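Local coordinates for protein sorbitol dehydrogenase (Gluconobacter oxydans, PDB 5ITG) that probably oxidises D-sorbitol to L-sorbose with a nicotinamide dinucleotide, most likely NADP, as the hydride acceptor, at residues Thr3-Lys8 against Ala77-Leu81; Leu115-Pro121 against Glu170-Arg175; Val256-Phe260 against Arg360-Met366; Glu411-Gly415 against Trp435-Asp441. All blocks are in the same frame, centred on the assembly; numbering follows the deposited sequence.

In the fold
The four contacts follow one another along the chain and none touches another. Contacts 1 and 2 belong to the N-terminal half, on the periphery of the Rossmann domain, with centres about 29 Å apart. Contact 3 is the most central, its centre about 15 Å from that of the chain; it ties strand 255-258 of the Rossmann domain to the end of helix 350-361 in the C-terminal domain, and so bridges the two. Contact 4 lies wholly within the C-terminal domain, about 33 Å between centres from contact 3, and on the opposite side of the chain's centre from contacts 1 and 2. The structure is substrate-free, so no bound substrate marks the active site for comparison.

Contact 1 of 4, residues Thr3-Lys8 against Ala77-Leu81; sequences TRETLK and AQDCL
Asp79 reaches across to the N-terminal segment and takes the backbone N-H of Glu5 on its OD2, at 2.8 Å with an angle of 157° at the hydrogen. Its CG lies beside its own backbone N (chi1 -71°), which swings the carboxylate across to this donor, met on the anti side and 28° out of plane. The Glu5 and Asp79 carboxylates are also close, OE1 to OD1 4.3 Å, which probably costs some electrostatic energy. Leu81 supplies the apolar side: Thr3 CG2 packs on its CB at 3.7 Å, while the end of Lys8 meets its methyls tip to tip, NZ 3.3 Å from CD2. Lys8 NZ finds no polar partner in the model.

Asp79 owes its place to a Schellman motif closing helix 66-77, in which it is the C-prime residue with positive phi; a type I' turn from Gln78 to Leu81 then leads into strand 82-87 of the Rossmann domain. Gln78 CB and CG cover Thr3 O, which has no hydrogen-bond partner in the model, merely a CA-H...O contact from Gln78 CA. Gln78 NE2 braces the turn through Leu81 O at 2.8 Å, and its amide is held further out by Asp251 and Asp252.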
# COMPACT_ATOMS: atom_id res chain seq x y z
N THR A 3 -17.16 0.19 23.66
CA THR A 3 -15.77 -0.20 23.86
C THR A 3 -15.05 0.74 24.82
O THR A 3 -14.88 1.92 24.53
CB THR A 3 -15.00 -0.22 22.52
OG1 THR A 3 -15.64 -1.12 21.61
CG2 THR A 3 -13.56 -0.68 22.75
N ARG A 4 -14.63 0.19 25.95
CA ARG A 4 -13.91 0.97 26.96
C ARG A 4 -12.86 0.12 27.67
O ARG A 4 -12.93 -1.11 27.66
CB ARG A 4 -14.89 1.55 27.98
CG ARG A 4 -15.55 2.85 27.52
CD ARG A 4 -16.41 3.46 28.62
NE ARG A 4 -17.74 2.86 28.70
CZ ARG A 4 -18.73 3.12 27.85
NH1 ARG A 4 -18.55 3.98 26.86
NH2 ARG A 4 -19.91 2.52 28.00
N GLU A 5 -11.90 0.79 28.29
CA GLU A 5 -10.83 0.11 29.00
C GLU A 5 -11.37 -0.84 30.08
O GLU A 5 -10.87 -1.95 30.25
CB GLU A 5 -9.90 1.14 29.64
CG GLU A 5 -8.65 0.57 30.29
CD GLU A 5 -7.71 1.66 30.78
OE1 GLU A 5 -8.13 2.46 31.64
OE2 GLU A 5 -6.55 1.71 30.31
N THR A 6 -12.40 -0.39 30.79
CA THR A 6 -13.00 -1.19 31.85
C THR A 6 -14.01 -2.20 31.30
O THR A 6 -14.13 -3.31 31.82
CB THR A 6 -13.72 -0.29 32.88
OG1 THR A 6 -12.88 0.83 33.21
CG2 THR A 6 -14.02 -1.07 34.15
N LEU A 7 -14.72 -1.80 30.26
CA LEU A 7 -15.73 -2.67 29.65
C LEU A 7 -15.14 -3.71 28.72
O LEU A 7 -15.72 -4.02 27.68
CB LEU A 7 -16.75 -1.82 28.89
CG LEU A 7 -17.61 -0.86 29.72
CD1 LEU A 7 -18.56 -0.11 28.80
CD2 LEU A 7 -18.39 -1.64 30.76
N LYS A 8 -13.99 -4.27 29.09
CA LYS A 8 -13.35 -5.28 28.27
C LYS A 8 -13.84 -6.69 28.55
O LYS A 8 -13.06 -7.64 28.61
CB LYS A 8 -11.83 -5.23 28.44
CG LYS A 8 -11.17 -4.16 27.60
CD LYS A 8 -9.67 -4.30 27.60
CE LYS A 8 -9.06 -3.48 26.48
NZ LYS A 8 -9.60 -3.91 25.15
N ALA A 77 -12.41 8.70 23.81
CA ALA A 77 -13.62 8.21 24.46
C ALA A 77 -13.60 6.69 24.67
O ALA A 77 -14.14 6.18 25.65
CB ALA A 77 -14.85 8.60 23.65
N GLN A 78 -12.97 5.98 23.74
CA GLN A 78 -12.89 4.53 23.85
C GLN A 78 -11.52 4.08 24.34
O GLN A 78 -11.12 2.93 24.12
CB GLN A 78 -13.18 3.87 22.50
CG GLN A 78 -14.62 4.04 22.04
CD GLN A 78 -14.87 3.42 20.68
OE1 GLN A 78 -15.99 3.46 20.16
NE2 GLN A 78 -13.83 2.83 20.08
N ASP A 79 -10.82 4.98 25.02
CA ASP A 79 -9.48 4.70 25.54
C ASP A 79 -8.56 4.27 24.41
O ASP A 79 -7.65 3.46 24.60
CB ASP A 79 -9.54 3.60 26.61
CG ASP A 79 -10.18 4.08 27.91
OD1 ASP A 79 -9.65 5.03 28.51
OD2 ASP A 79 -11.21 3.50 28.32
N CYS A 80 -8.81 4.84 23.23
CA CYS A 80 -8.05 4.56 22.01
C CYS A 80 -8.19 3.13 21.51
O CYS A 80 -7.49 2.72 20.58
CB CYS A 80 -6.57 4.91 22.22
SG CYS A 80 -6.27 6.70 22.25
N LEU A 81 -9.10 2.37 22.12
CA LEU A 81 -9.36 0.99 21.72
C LEU A 81 -10.31 0.98 20.53
O LEU A 81 -11.20 1.83 20.43
CB LEU A 81 -10.02 0.21 22.87
CG LEU A 81 -9.26 -0.03 24.18
CD1 LEU A 81 -10.27 -0.43 25.25
CD2 LEU A 81 -8.21 -1.11 24.00

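Contact 2 of 4, residues Leu115-Pro121 against Glu170-Arg175; sequences LKHLVDP and EALRRR
Helix-to-helix packing joins Leu115-Pro121, the C-terminal end of helix 111-119 and the residues just after it, to Glu170-Arg175 of helix 164-177 in the Rossmann domain; the local axes approach to 9.1 Å and cross at -53°. Ala171 sits where they come together, its CB 3.4 Å from Leu118 CB, tighter than a usual carbon contact. Val119 CG1 lies 3.9 Å from Arg174 CB and touches Ala171 O as well. About one turn earlier on helix 111-119, Leu115 CD1 lies over one face of the Arg174 guanidinium, 3.5 Å from NH1. That group is turned by Glu170, whose OE2 receives Arg174 NE at 2.8 Å in the guanidinium plane. Arg173 grips the same carboxylate side-on, NE to OE1 and NH2 to OE2, the latter from the same face as Arg174 NE.

At the other end Arg175 bends at chi3 (72°), which brings its head back to the helix terminus. There NH1 donates to Leu118 O at 2.7 Å, near the guanidinium plane, and to Asp120 O at 3.1 Å from above that carbonyl's plane. A leucine here would probably leave these two carbonyls without their shared donor and free the chain after the helix to shift.

Arg175 NE bonds Lys181 O before strand 184-187, and NH2 weakly bonds Ile123 O. Leu118 rests on Val29 and Phe31 of strand 26-31, while Leu172 touches Ile217 of helix 211-220.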
# COMPACT_ATOMS: atom_id res chain seq x y z
N LEU A 115 6.02 17.16 20.62
CA LEU A 115 7.47 17.21 20.73
C LEU A 115 7.99 16.50 21.97
O LEU A 115 9.07 15.91 21.94
CB LEU A 115 7.95 18.67 20.72
CG LEU A 115 8.02 19.34 19.34
CD1 LEU A 115 8.39 20.81 19.51
CD2 LEU A 115 9.04 18.63 18.46
N LYS A 116 7.22 16.55 23.06
CA LYS A 116 7.62 15.88 24.29
C LYS A 116 7.72 14.38 24.05
O LYS A 116 8.67 13.73 24.50
CB LYS A 116 6.60 16.14 25.41
CG LYS A 116 7.01 15.55 26.75
CD LYS A 116 5.89 15.62 27.78
CE LYS A 116 6.36 15.10 29.14
NZ LYS A 116 6.98 13.73 29.03
N HIS A 117 6.75 13.83 23.34
CA HIS A 117 6.77 12.40 23.04
C HIS A 117 7.95 12.08 22.13
O HIS A 117 8.66 11.11 22.35
CB HIS A 117 5.47 11.95 22.36
CG HIS A 117 4.41 11.51 23.33
ND1 HIS A 117 3.34 12.30 23.67
CD2 HIS A 117 4.27 10.36 24.02
CE1 HIS A 117 2.57 11.66 24.53
NE2 HIS A 117 3.12 10.47 24.76
N LEU A 118 8.13 12.92 21.12
CA LEU A 118 9.20 12.75 20.15
C LEU A 118 10.62 12.78 20.73
O LEU A 118 11.53 12.13 20.20
CB LEU A 118 9.08 13.82 19.06
CG LEU A 118 8.48 13.43 17.71
CD1 LEU A 118 7.50 12.28 17.83
CD2 LEU A 118 7.81 14.66 17.11
N VAL A 119 10.82 13.52 21.82
CA VAL A 119 12.15 13.59 22.42
C VAL A 119 12.38 12.56 23.51
O VAL A 119 13.51 12.36 23.94
CB VAL A 119 12.45 15.00 23.01
CG1 VAL A 119 12.53 16.03 21.91
CG2 VAL A 119 11.40 15.38 24.03
N ASP A 120 11.31 11.90 23.96
CA ASP A 120 11.42 10.89 25.02
C ASP A 120 12.32 9.75 24.58
O ASP A 120 12.11 9.14 23.52
CB ASP A 120 10.04 10.35 25.38
CG ASP A 120 10.06 9.48 26.62
OD1 ASP A 120 10.77 8.45 26.62
OD2 ASP A 120 9.38 9.82 27.61
N PRO A 121 13.34 9.42 25.39
CA PRO A 121 14.28 8.34 25.09
C PRO A 121 13.63 6.98 24.81
O PRO A 121 14.21 6.15 24.11
CB PRO A 121 15.19 8.31 26.32
CG PRO A 121 15.15 9.73 26.81
CD PRO A 121 13.68 10.06 26.68
N GLU A 170 12.89 18.82 14.16
CA GLU A 170 13.07 19.59 15.39
C GLU A 170 13.27 18.63 16.56
O GLU A 170 14.09 18.87 17.45
CB GLU A 170 11.86 20.50 15.65
CG GLU A 170 11.88 21.22 17.00
CD GLU A 170 13.03 22.22 17.16
OE1 GLU A 170 13.84 22.39 16.23
OE2 GLU A 170 13.10 22.84 18.24
N ALA A 171 12.53 17.52 16.57
CA ALA A 171 12.67 16.54 17.64
C ALA A 171 14.09 15.95 17.62
O ALA A 171 14.73 15.79 18.66
CB ALA A 171 11.64 15.43 17.49
N LEU A 172 14.58 15.64 16.42
CA LEU A 172 15.92 15.09 16.28
C LEU A 172 16.98 16.09 16.73
O LEU A 172 17.97 15.72 17.35
CB LEU A 172 16.16 14.65 14.84
CG LEU A 172 15.38 13.38 14.45
CD1 LEU A 172 15.40 13.17 12.95
CD2 LEU A 172 15.99 12.19 15.18
N ARG A 173 16.76 17.37 16.43
CA ARG A 173 17.71 18.40 16.83
C ARG A 173 17.81 18.43 18.35
O ARG A 173 18.91 18.38 18.92
CB ARG A 173 17.25 19.78 16.33
CG ARG A 173 18.25 20.90 16.63
CD ARG A 173 17.68 22.28 16.32
NE ARG A 173 16.60 22.65 17.24
CZ ARG A 173 16.74 22.78 18.56
NH1 ARG A 173 17.92 22.57 19.13
NH2 ARG A 173 15.70 23.13 19.31
N ARG A 174 16.66 18.50 19.01
CA ARG A 174 16.62 18.54 20.47
C ARG A 174 17.26 17.32 21.11
O ARG A 174 17.99 17.44 22.10
CB ARG A 174 15.18 18.71 20.95
CG ARG A 174 14.56 20.02 20.48
CD ARG A 174 13.22 20.28 21.14
NE ARG A 174 12.60 21.48 20.60
CZ ARG A 174 11.44 21.97 21.01
NH1 ARG A 174 10.76 21.36 21.97
NH2 ARG A 174 10.95 23.08 20.45
N ARG A 175 16.98 16.14 20.55
CA ARG A 175 17.55 14.91 21.08
C ARG A 175 19.07 15.00 20.96
O ARG A 175 19.80 14.65 21.89
CB ARG A 175 17.02 13.69 20.30
CG ARG A 175 15.51 13.43 20.50
CD ARG A 175 14.95 12.32 19.58
NE ARG A 175 15.39 10.98 19.97
CZ ARG A 175 14.64 10.10 20.64
NH1 ARG A 175 13.40 10.39 20.99
NH2 ARG A 175 15.16 8.92 20.97

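Contact 3 of 4, residues Val256-Phe260 against Arg360-Met366; sequences VAEDF and RFSNKAM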
# COMPACT_ATOMS: atom_id res chain seq x y z
N VAL A 256 -12.32 -3.02 8.98
CA VAL A 256 -12.19 -4.40 8.53
C VAL A 256 -11.05 -4.52 7.52
O VAL A 256 -10.74 -3.57 6.80
CB VAL A 256 -13.53 -4.86 7.90
CG1 VAL A 256 -13.96 -3.90 6.81
CG2 VAL A 256 -13.40 -6.27 7.35
N ALA A 257 -10.42 -5.68 7.49
CA ALA A 257 -9.31 -5.92 6.57
C ALA A 257 -9.34 -7.37 6.15
O ALA A 257 -9.99 -8.19 6.80
CB ALA A 257 -7.98 -5.60 7.25
N GLU A 258 -8.66 -7.70 5.05
CA GLU A 258 -8.60 -9.08 4.58
C GLU A 258 -7.73 -9.82 5.58
O GLU A 258 -6.91 -9.22 6.28
CB GLU A 258 -7.98 -9.15 3.18
CG GLU A 258 -6.52 -8.72 3.11
CD GLU A 258 -5.94 -8.78 1.71
OE1 GLU A 258 -6.37 -9.65 0.91
OE2 GLU A 258 -5.05 -7.97 1.40
N ASP A 259 -7.90 -11.14 5.67
CA ASP A 259 -7.10 -11.91 6.60
C ASP A 259 -5.63 -11.88 6.19
O ASP A 259 -4.75 -11.91 7.04
CB ASP A 259 -7.62 -13.36 6.67
CG ASP A 259 -7.49 -14.10 5.36
OD1 ASP A 259 -7.81 -13.51 4.31
OD2 ASP A 259 -7.08 -15.28 5.39
N PHE A 260 -5.37 -11.81 4.88
CA PHE A 260 -3.99 -11.76 4.38
C PHE A 260 -3.29 -10.49 4.84
O PHE A 260 -3.90 -9.43 4.89
CB PHE A 260 -3.95 -11.79 2.85
CG PHE A 260 -2.56 -11.61 2.29
CD1 PHE A 260 -1.73 -12.71 2.07
CD2 PHE A 260 -2.06 -10.34 2.02
CE1 PHE A 260 -0.42 -12.55 1.60
CE2 PHE A 260 -0.75 -10.16 1.54
CZ PHE A 260 0.07 -11.27 1.34
N ARG A 360 -6.70 -14.18 -2.68
CA ARG A 360 -7.06 -12.82 -2.32
C ARG A 360 -8.05 -12.21 -3.30
O ARG A 360 -9.01 -11.55 -2.88
CB ARG A 360 -5.80 -11.95 -2.23
CG ARG A 360 -4.90 -12.36 -1.08
CD ARG A 360 -3.62 -11.55 -1.06
NE ARG A 360 -3.85 -10.14 -0.75
CZ ARG A 360 -2.95 -9.18 -0.97
NH1 ARG A 360 -1.77 -9.49 -1.49
NH2 ARG A 360 -3.22 -7.92 -0.65
N PHE A 361 -7.83 -12.44 -4.59
CA PHE A 361 -8.72 -11.91 -5.61
C PHE A 361 -10.12 -12.52 -5.46
O PHE A 361 -11.11 -11.93 -5.91
CB PHE A 361 -8.18 -12.21 -7.03
CG PHE A 361 -6.93 -11.44 -7.40
CD1 PHE A 361 -6.46 -10.39 -6.61
CD2 PHE A 361 -6.23 -11.76 -8.56
CE1 PHE A 361 -5.31 -9.67 -6.97
CE2 PHE A 361 -5.08 -11.04 -8.94
CZ PHE A 361 -4.62 -10.00 -8.14
N SER A 362 -10.21 -13.69 -4.84
CA SER A 362 -11.50 -14.35 -4.63
C SER A 362 -12.23 -13.87 -3.36
O SER A 362 -13.35 -14.32 -3.08
CB SER A 362 -11.33 -15.87 -4.53
OG SER A 362 -10.84 -16.23 -3.25
N ASN A 363 -11.60 -12.98 -2.59
CA ASN A 363 -12.22 -12.47 -1.36
C ASN A 363 -13.35 -11.52 -1.75
O ASN A 363 -13.11 -10.37 -2.08
CB ASN A 363 -11.18 -11.72 -0.50
CG ASN A 363 -11.64 -11.52 0.94
OD1 ASN A 363 -12.82 -11.28 1.21
ND2 ASN A 363 -10.70 -11.59 1.88
N LYS A 364 -14.59 -12.01 -1.71
CA LYS A 364 -15.72 -11.17 -2.09
C LYS A 364 -15.86 -9.87 -1.29
O LYS A 364 -16.21 -8.83 -1.85
CB LYS A 364 -17.02 -11.98 -2.03
CG LYS A 364 -17.01 -13.18 -2.98
CD LYS A 364 -18.39 -13.84 -3.10
CE LYS A 364 -19.35 -13.01 -3.95
NZ LYS A 364 -19.00 -13.04 -5.41
N ALA A 365 -15.57 -9.91 0.00
CA ALA A 365 -15.68 -8.70 0.82
C ALA A 365 -14.71 -7.60 0.38
O ALA A 365 -14.98 -6.42 0.58
CB ALA A 365 -15.43 -9.05 2.29
N MSE A 366 -13.59 -7.99 -0.22
CA MSE A 366 -12.57 -7.04 -0.66
C MSE A 366 -12.72 -6.62 -2.11
O MSE A 366 -12.24 -5.55 -2.50
CB MSE A 366 -11.17 -7.65 -0.50
CG MSE A 366 -10.80 -8.04 0.92
SE MSE A 366 -10.78 -6.53 2.11
CE MSE A 366 -12.27 -7.02 3.24
O HOH W 1 -8.25 -9.33 -1.03
O HOH W 2 -8.00 -11.90 0.97
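Arg360 and Glu258 form a salt bridge that joins the end of strand 255-258, from the Rossmann domain, to the last turn of helix 350-361, from the C-terminal domain. Arg360 grips the carboxylate side-on with two nitrogens: NH2 meets OE2 on its syn lone pair at 2.7 Å, and NE meets OE1 at 3.1 Å in a nearly straight bond. The two groups are not coplanar, their planes lying 50° apart. Glu258 also accepts Ile231 N on OE2, and Arg360 NH1 has a second acidic partner in Asp229.

The Phe260 ring covers one face of the guanidinium, the two planes 13° apart and CD2 above the group's centre; Arg360 CD makes a CH-pi contact, 3.7 Å from the ring centroid. The arginine is fixed by acid at its edge and ring on its face. A methionine in its place would probably leave the buried Glu258 carboxylate without its charged mate and strip the Phe260 ring of the flat group lying over it.

Met366, a selenomethionine, puts CG 3.8 Å from Glu258 CB; a bend at chi2 (-62°) helps bring CE toward Ala257 C. Asn363 ND2 donates to Thr87 O and to a water that in turn donates to Glu258 OE1. A second water, also donating to OE1 at 2.7 Å, gives its other hydrogen to Arg360 O at 3.0 Å.

Contact 4 of 4, residues Glu411-Gly415 against Trp435-Asp441; sequences EMLRG and WKLAKAD
Leu413 packs against Ala438 and Trp435 to make the close part of this contact. Its CD2 lies 3.9 Å from Ala438 CB, with CB and CG of the leucine only slightly further off. Trp435 turns an edge to the same residue: CZ3 is 3.7 Å from Leu413 O, which lies near the indole plane, and 4.2 Å from Leu413 CG. Leu449 adds to the apolar side of Leu413.

The segments belong to the C-terminal parts of helices 400-412 and 432-439 and the chain just beyond, in the C-terminal domain. The first turns away through a type I turn from Met412 to Gly415. Gly415, the last residue of that turn, has a positive phi, and its backbone is hydrogen-bonded to Tyr423.

Toward solvent the hold is slacker. Arg414 bends at chi3 (92°) so that its head swings toward the Ala440-Asp441 chain, where NH2 reaches Asp441 OD1 at 3.2 Å in a salt bridge whose hydrogen bond is weak, with an angle of only 123°. The two flat groups stand 47° apart. Ala440 O lies at the guanidinium edge, 4.0 Å from Arg414 NE, with no hydrogen-bond partner in the model. Arg416 and Arg475 lie close to the Arg414 head, like charges that the Asp441 carboxylate probably offsets in part. Lys439 NZ passes 3.7 Å from Leu413 O, but its salt bridge is to Glu424.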
# COMPACT_ATOMS: atom_id res chain seq x y z
N GLU A 411 -7.83 -4.09 -26.83
CA GLU A 411 -9.23 -4.26 -27.17
C GLU A 411 -10.13 -3.66 -26.08
O GLU A 411 -11.18 -3.09 -26.38
CB GLU A 411 -9.55 -5.74 -27.39
CG GLU A 411 -8.97 -6.27 -28.70
CD GLU A 411 -9.54 -5.55 -29.92
OE1 GLU A 411 -10.78 -5.56 -30.09
OE2 GLU A 411 -8.75 -4.97 -30.71
N MSE A 412 -9.70 -3.77 -24.82
CA MSE A 412 -10.47 -3.22 -23.71
C MSE A 412 -10.61 -1.70 -23.88
O MSE A 412 -11.65 -1.11 -23.58
CB MSE A 412 -9.77 -3.54 -22.37
CG MSE A 412 -10.46 -2.99 -21.12
SE MSE A 412 -10.06 -1.12 -20.73
CE MSE A 412 -8.13 -1.27 -20.41
N LEU A 413 -9.55 -1.08 -24.38
CA LEU A 413 -9.54 0.36 -24.59
C LEU A 413 -10.66 0.88 -25.50
O LEU A 413 -11.07 2.03 -25.40
CB LEU A 413 -8.17 0.78 -25.16
CG LEU A 413 -7.14 1.49 -24.28
CD1 LEU A 413 -7.20 1.01 -22.85
CD2 LEU A 413 -5.75 1.26 -24.88
N ARG A 414 -11.15 0.02 -26.39
CA ARG A 414 -12.21 0.42 -27.32
C ARG A 414 -13.53 0.78 -26.65
O ARG A 414 -14.39 1.42 -27.25
CB ARG A 414 -12.40 -0.66 -28.39
CG ARG A 414 -11.17 -0.80 -29.29
CD ARG A 414 -11.27 -1.95 -30.29
NE ARG A 414 -11.82 -1.53 -31.58
CZ ARG A 414 -13.11 -1.57 -31.90
NH1 ARG A 414 -14.00 -2.02 -31.03
NH2 ARG A 414 -13.50 -1.15 -33.10
N GLY A 415 -13.70 0.36 -25.40
CA GLY A 415 -14.90 0.72 -24.66
C GLY A 415 -16.18 -0.09 -24.76
O GLY A 415 -17.26 0.44 -24.48
N TRP A 435 -5.72 8.54 -27.49
CA TRP A 435 -7.07 7.98 -27.58
C TRP A 435 -7.53 7.71 -29.01
O TRP A 435 -8.34 6.82 -29.24
CB TRP A 435 -8.07 8.89 -26.87
CG TRP A 435 -8.19 8.61 -25.40
CD1 TRP A 435 -7.95 9.48 -24.38
CD2 TRP A 435 -8.58 7.38 -24.79
NE1 TRP A 435 -8.17 8.87 -23.17
CE2 TRP A 435 -8.56 7.58 -23.39
CE3 TRP A 435 -8.95 6.12 -25.29
CZ2 TRP A 435 -8.90 6.57 -22.48
CZ3 TRP A 435 -9.29 5.11 -24.38
CH2 TRP A 435 -9.26 5.35 -23.00
N LYS A 436 -7.01 8.48 -29.97
CA LYS A 436 -7.38 8.27 -31.36
C LYS A 436 -6.87 6.91 -31.79
O LYS A 436 -7.58 6.13 -32.43
CB LYS A 436 -6.77 9.35 -32.26
CG LYS A 436 -6.99 9.10 -33.75
CD LYS A 436 -6.30 10.16 -34.60
CE LYS A 436 -6.58 9.95 -36.09
NZ LYS A 436 -5.97 11.04 -36.92
N LEU A 437 -5.62 6.62 -31.44
CA LEU A 437 -5.00 5.34 -31.78
C LEU A 437 -5.75 4.20 -31.10
O LEU A 437 -6.11 3.21 -31.74
CB LEU A 437 -3.54 5.33 -31.32
CG LEU A 437 -2.58 6.30 -32.00
CD1 LEU A 437 -1.22 6.24 -31.33
CD2 LEU A 437 -2.46 5.95 -33.48
N ALA A 438 -5.97 4.36 -29.80
CA ALA A 438 -6.66 3.35 -29.00
C ALA A 438 -8.02 2.97 -29.57
O ALA A 438 -8.44 1.82 -29.46
CB ALA A 438 -6.83 3.86 -27.58
N LYS A 439 -8.70 3.93 -30.19
CA LYS A 439 -10.02 3.67 -30.75
C LYS A 439 -10.03 3.37 -32.24
O LYS A 439 -11.09 3.06 -32.80
CB LYS A 439 -10.97 4.83 -30.44
CG LYS A 439 -11.18 5.05 -28.95
CD LYS A 439 -12.26 6.08 -28.68
CE LYS A 439 -12.48 6.25 -27.19
NZ LYS A 439 -12.92 4.98 -26.54
N ALA A 440 -8.87 3.45 -32.88
CA ALA A 440 -8.79 3.16 -34.31
C ALA A 440 -9.45 1.81 -34.58
O ALA A 440 -9.49 0.94 -33.70
CB ALA A 440 -7.34 3.14 -34.76
N ASP A 441 -9.97 1.62 -35.79
CA ASP A 441 -10.63 0.36 -36.12
C ASP A 441 -9.65 -0.69 -36.61
O ASP A 441 -10.01 -1.87 -36.72
CB ASP A 441 -11.72 0.58 -37.18
CG ASP A 441 -12.92 1.30 -36.62
OD1 ASP A 441 -13.39 0.90 -35.53
OD2 ASP A 441 -13.40 2.26 -37.26